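Local coordinates for acetyl-CoA acetyltransferase (Mycobacterium smegmatis, PDB 4EGV), which is a monomeric thiolase-like protein with the thiolase fold and may have acyltransferase activity, at residues A[301-305]-A[435-439]. Residues are numbered along the deposited sequence.
Sequences DMKEP and LQAEH
This is a helix-on-strand packing contact: helix 432-440, whose residues 435-439 belong to the additional C-terminal domain of this thiolase-like protein, lies along the end of strand 294-303 in the large mixed sheet of the thiolase fold. The local axes run nearly parallel (14°) and come within 8.7 Å. Residues 301-303 are extended and Glu304-Pro305 continue as loop, whereas 435-439 are helical, with His439 N hydrogen-bonded to Leu435 O (3.3 Å). The register sets Met302 against Gln436 (CA-CA 6.4 Å) and Glu304 against His439 (CA-CA 8.2 Å). Met302, a selenomethionine (mmm), brings its CE to 3.6 Å from Leu435 O; its SE lies 4.0 Å from Leu435 CB, an apolar side-chain contact. The end of the Gln436 side chain (chi1 t, chi2 p) comes within 2.8 Å of the backbone (NE2 to Lys303 N), though which way round its amide lies is uncertain. His439, chi1 t, presents its ring edge to the loop: His439 CE1 lies 3.2 Å from Glu304 OE1 and 3.7 Å from Pro305 CD. The segments bury 304 Å². Backbone hydrogen bonds between Met302 and Tyr415 and between Glu304 and Ser413 tie 301-305 to the strand 414-421 side. Glu304 OE2 hydrogen-bonds Ser316 OG, just before helix 317-330, and Ala318 N in its first turn; that helix also touches Met302 and Leu435, while Asp301 OD1 hydrogen-bonds Ser416 OG.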
ATOM      1  N   ASP A 301      -0.058  -6.696  11.190  1.00 43.05           N
ATOM      2  CA  ASP A 301       0.058  -7.199   9.831  1.00 44.50           C
ATOM      3  C   ASP A 301      -1.125  -8.145   9.512  1.00 44.62           C
ATOM      4  O   ASP A 301      -1.298  -9.174  10.148  1.00 44.54           O
ATOM      5  CB  ASP A 301       1.411  -7.916   9.585  1.00 44.88           C
ATOM      6  CG  ASP A 301       2.646  -7.112  10.076  1.00 47.71           C
ATOM      7  OD1 ASP A 301       2.914  -5.984   9.585  1.00 48.34           O
ATOM      8  OD2 ASP A 301       3.385  -7.628  10.943  1.00 49.63           O
HETATM    9  N   MSE A 302      -1.927  -7.787   8.520  1.00 44.95           N
HETATM   10  CA  MSE A 302      -3.043  -8.616   8.126  1.00 45.65           C
HETATM   11  C   MSE A 302      -2.992  -9.063   6.681  1.00 45.67           C
HETATM   12  O   MSE A 302      -2.256  -8.518   5.892  1.00 45.46           O
HETATM   13  CB  MSE A 302      -4.356  -7.908   8.430  1.00 45.93           C
HETATM   14  CG  MSE A 302      -4.648  -7.753   9.934  1.00 47.16           C
HETATM   15 SE   MSE A 302      -4.889  -9.428  10.932  1.00 48.76          SE
HETATM   16  CE  MSE A 302      -6.398 -10.217   9.944  1.00 48.94           C
ATOM     17  N   LYS A 303      -3.775 -10.082   6.350  1.00 46.35           N
ATOM     18  CA  LYS A 303      -3.797 -10.665   5.012  1.00 46.82           C
ATOM     19  C   LYS A 303      -5.197 -11.118   4.616  1.00 46.49           C
ATOM     20  O   LYS A 303      -5.877 -11.723   5.418  1.00 46.09           O
ATOM     21  CB  LYS A 303      -2.834 -11.845   4.955  1.00 47.14           C
ATOM     22  CG  LYS A 303      -2.890 -12.649   3.657  1.00 50.86           C
ATOM     23  CD  LYS A 303      -2.065 -13.927   3.746  1.00 55.38           C
ATOM     24  CE  LYS A 303      -0.597 -13.534   4.018  1.00 57.86           C
ATOM     25  NZ  LYS A 303       0.211 -14.498   4.818  1.00 58.11           N
ATOM     26  N   GLU A 304      -5.622 -10.818   3.384  1.00 47.20           N
ATOM     27  CA  GLU A 304      -6.873 -11.340   2.799  1.00 47.65           C
ATOM     28  C   GLU A 304      -6.713 -12.688   2.081  1.00 48.32           C
ATOM     29  O   GLU A 304      -5.602 -13.091   1.760  1.00 47.71           O
ATOM     30  CB  GLU A 304      -7.467 -10.331   1.845  1.00 47.32           C
ATOM     31  CG  GLU A 304      -7.841  -9.014   2.484  1.00 48.84           C
ATOM     32  CD  GLU A 304      -9.231  -9.010   3.182  1.00 51.76           C
ATOM     33  OE1 GLU A 304      -9.996 -10.009   3.127  1.00 53.20           O
ATOM     34  OE2 GLU A 304      -9.575  -7.980   3.797  1.00 52.30           O
ATOM     35  N   PRO A 305      -7.830 -13.414   1.872  1.00 49.53           N
ATOM     36  CA  PRO A 305      -7.819 -14.596   0.995  1.00 50.40           C
ATOM     37  C   PRO A 305      -7.903 -14.160  -0.461  1.00 51.32           C
ATOM     38  O   PRO A 305      -8.144 -12.990  -0.703  1.00 51.19           O
ATOM     39  CB  PRO A 305      -9.069 -15.363   1.431  1.00 50.19           C
ATOM     40  CG  PRO A 305      -9.965 -14.335   2.066  1.00 49.61           C
ATOM     41  CD  PRO A 305      -9.074 -13.320   2.666  1.00 49.50           C
ATOM     42  N   LEU A 435      -5.731 -12.861  15.372  1.00 53.97           N
ATOM     43  CA  LEU A 435      -6.659 -12.126  14.488  1.00 53.39           C
ATOM     44  C   LEU A 435      -6.702 -12.625  13.031  1.00 53.07           C
ATOM     45  O   LEU A 435      -7.744 -12.553  12.398  1.00 52.36           O
ATOM     46  CB  LEU A 435      -6.353 -10.632  14.500  1.00 53.21           C
ATOM     47  CG  LEU A 435      -6.805  -9.907  15.756  1.00 53.49           C
ATOM     48  CD1 LEU A 435      -6.259  -8.510  15.936  1.00 54.01           C
ATOM     49  CD2 LEU A 435      -8.263 -10.030  16.130  1.00 53.42           C
ATOM     50  N   GLN A 436      -5.564 -13.085  12.509  1.00 53.13           N
ATOM     51  CA  GLN A 436      -5.471 -13.720  11.211  1.00 53.54           C
ATOM     52  C   GLN A 436      -6.211 -15.076  11.183  1.00 54.59           C
ATOM     53  O   GLN A 436      -6.918 -15.374  10.237  1.00 54.31           O
ATOM     54  CB  GLN A 436      -3.991 -13.900  10.831  1.00 53.14           C
ATOM     55  CG  GLN A 436      -3.728 -14.269   9.376  1.00 51.68           C
ATOM     56  CD  GLN A 436      -4.236 -13.203   8.408  1.00 50.17           C
ATOM     57  OE1 GLN A 436      -5.239 -13.400   7.724  1.00 47.42           O
ATOM     58  NE2 GLN A 436      -3.560 -12.046   8.378  1.00 48.36           N
ATOM     59  N   ALA A 437      -6.035 -15.895  12.217  1.00 55.98           N
ATOM     60  CA  ALA A 437      -6.671 -17.208  12.259  1.00 57.27           C
ATOM     61  C   ALA A 437      -8.193 -17.095  12.388  1.00 58.15           C
ATOM     62  O   ALA A 437      -8.934 -17.955  11.887  1.00 58.21           O
ATOM     63  CB  ALA A 437      -6.075 -18.078  13.355  1.00 56.95           C
ATOM     64  N   GLU A 438      -8.658 -16.028  13.035  1.00 59.31           N
ATOM     65  CA  GLU A 438     -10.094 -15.731  13.092  1.00 60.87           C
ATOM     66  C   GLU A 438     -10.657 -15.375  11.735  1.00 60.99           C
ATOM     67  O   GLU A 438     -11.701 -15.870  11.358  1.00 61.34           O
ATOM     68  CB  GLU A 438     -10.406 -14.616  14.078  1.00 61.20           C
ATOM     69  CG  GLU A 438     -11.043 -15.097  15.373  1.00 64.20           C
ATOM     70  CD  GLU A 438     -10.757 -14.170  16.555  1.00 67.45           C
ATOM     71  OE1 GLU A 438     -11.040 -12.950  16.462  1.00 67.14           O
ATOM     72  OE2 GLU A 438     -10.237 -14.668  17.580  1.00 67.89           O
ATOM     73  N   HIS A 439      -9.958 -14.520  11.002  1.00 61.34           N
ATOM     74  CA  HIS A 439     -10.372 -14.124   9.663  1.00 61.35           C
ATOM     75  C   HIS A 439     -10.239 -15.273   8.664  1.00 61.38           C
ATOM     76  O   HIS A 439     -10.996 -15.337   7.714  1.00 61.01           O
ATOM     77  CB  HIS A 439      -9.583 -12.894   9.195  1.00 61.35           C
ATOM     78  CG  HIS A 439     -10.141 -12.255   7.963  1.00 61.85           C
ATOM     79  ND1 HIS A 439      -9.559 -12.400   6.724  1.00 61.46           N
ATOM     80  CD2 HIS A 439     -11.242 -11.487   7.773  1.00 62.85           C
ATOM     81  CE1 HIS A 439     -10.277 -11.759   5.822  1.00 61.61           C
ATOM     82  NE2 HIS A 439     -11.298 -11.189   6.433  1.00 62.29           N
TER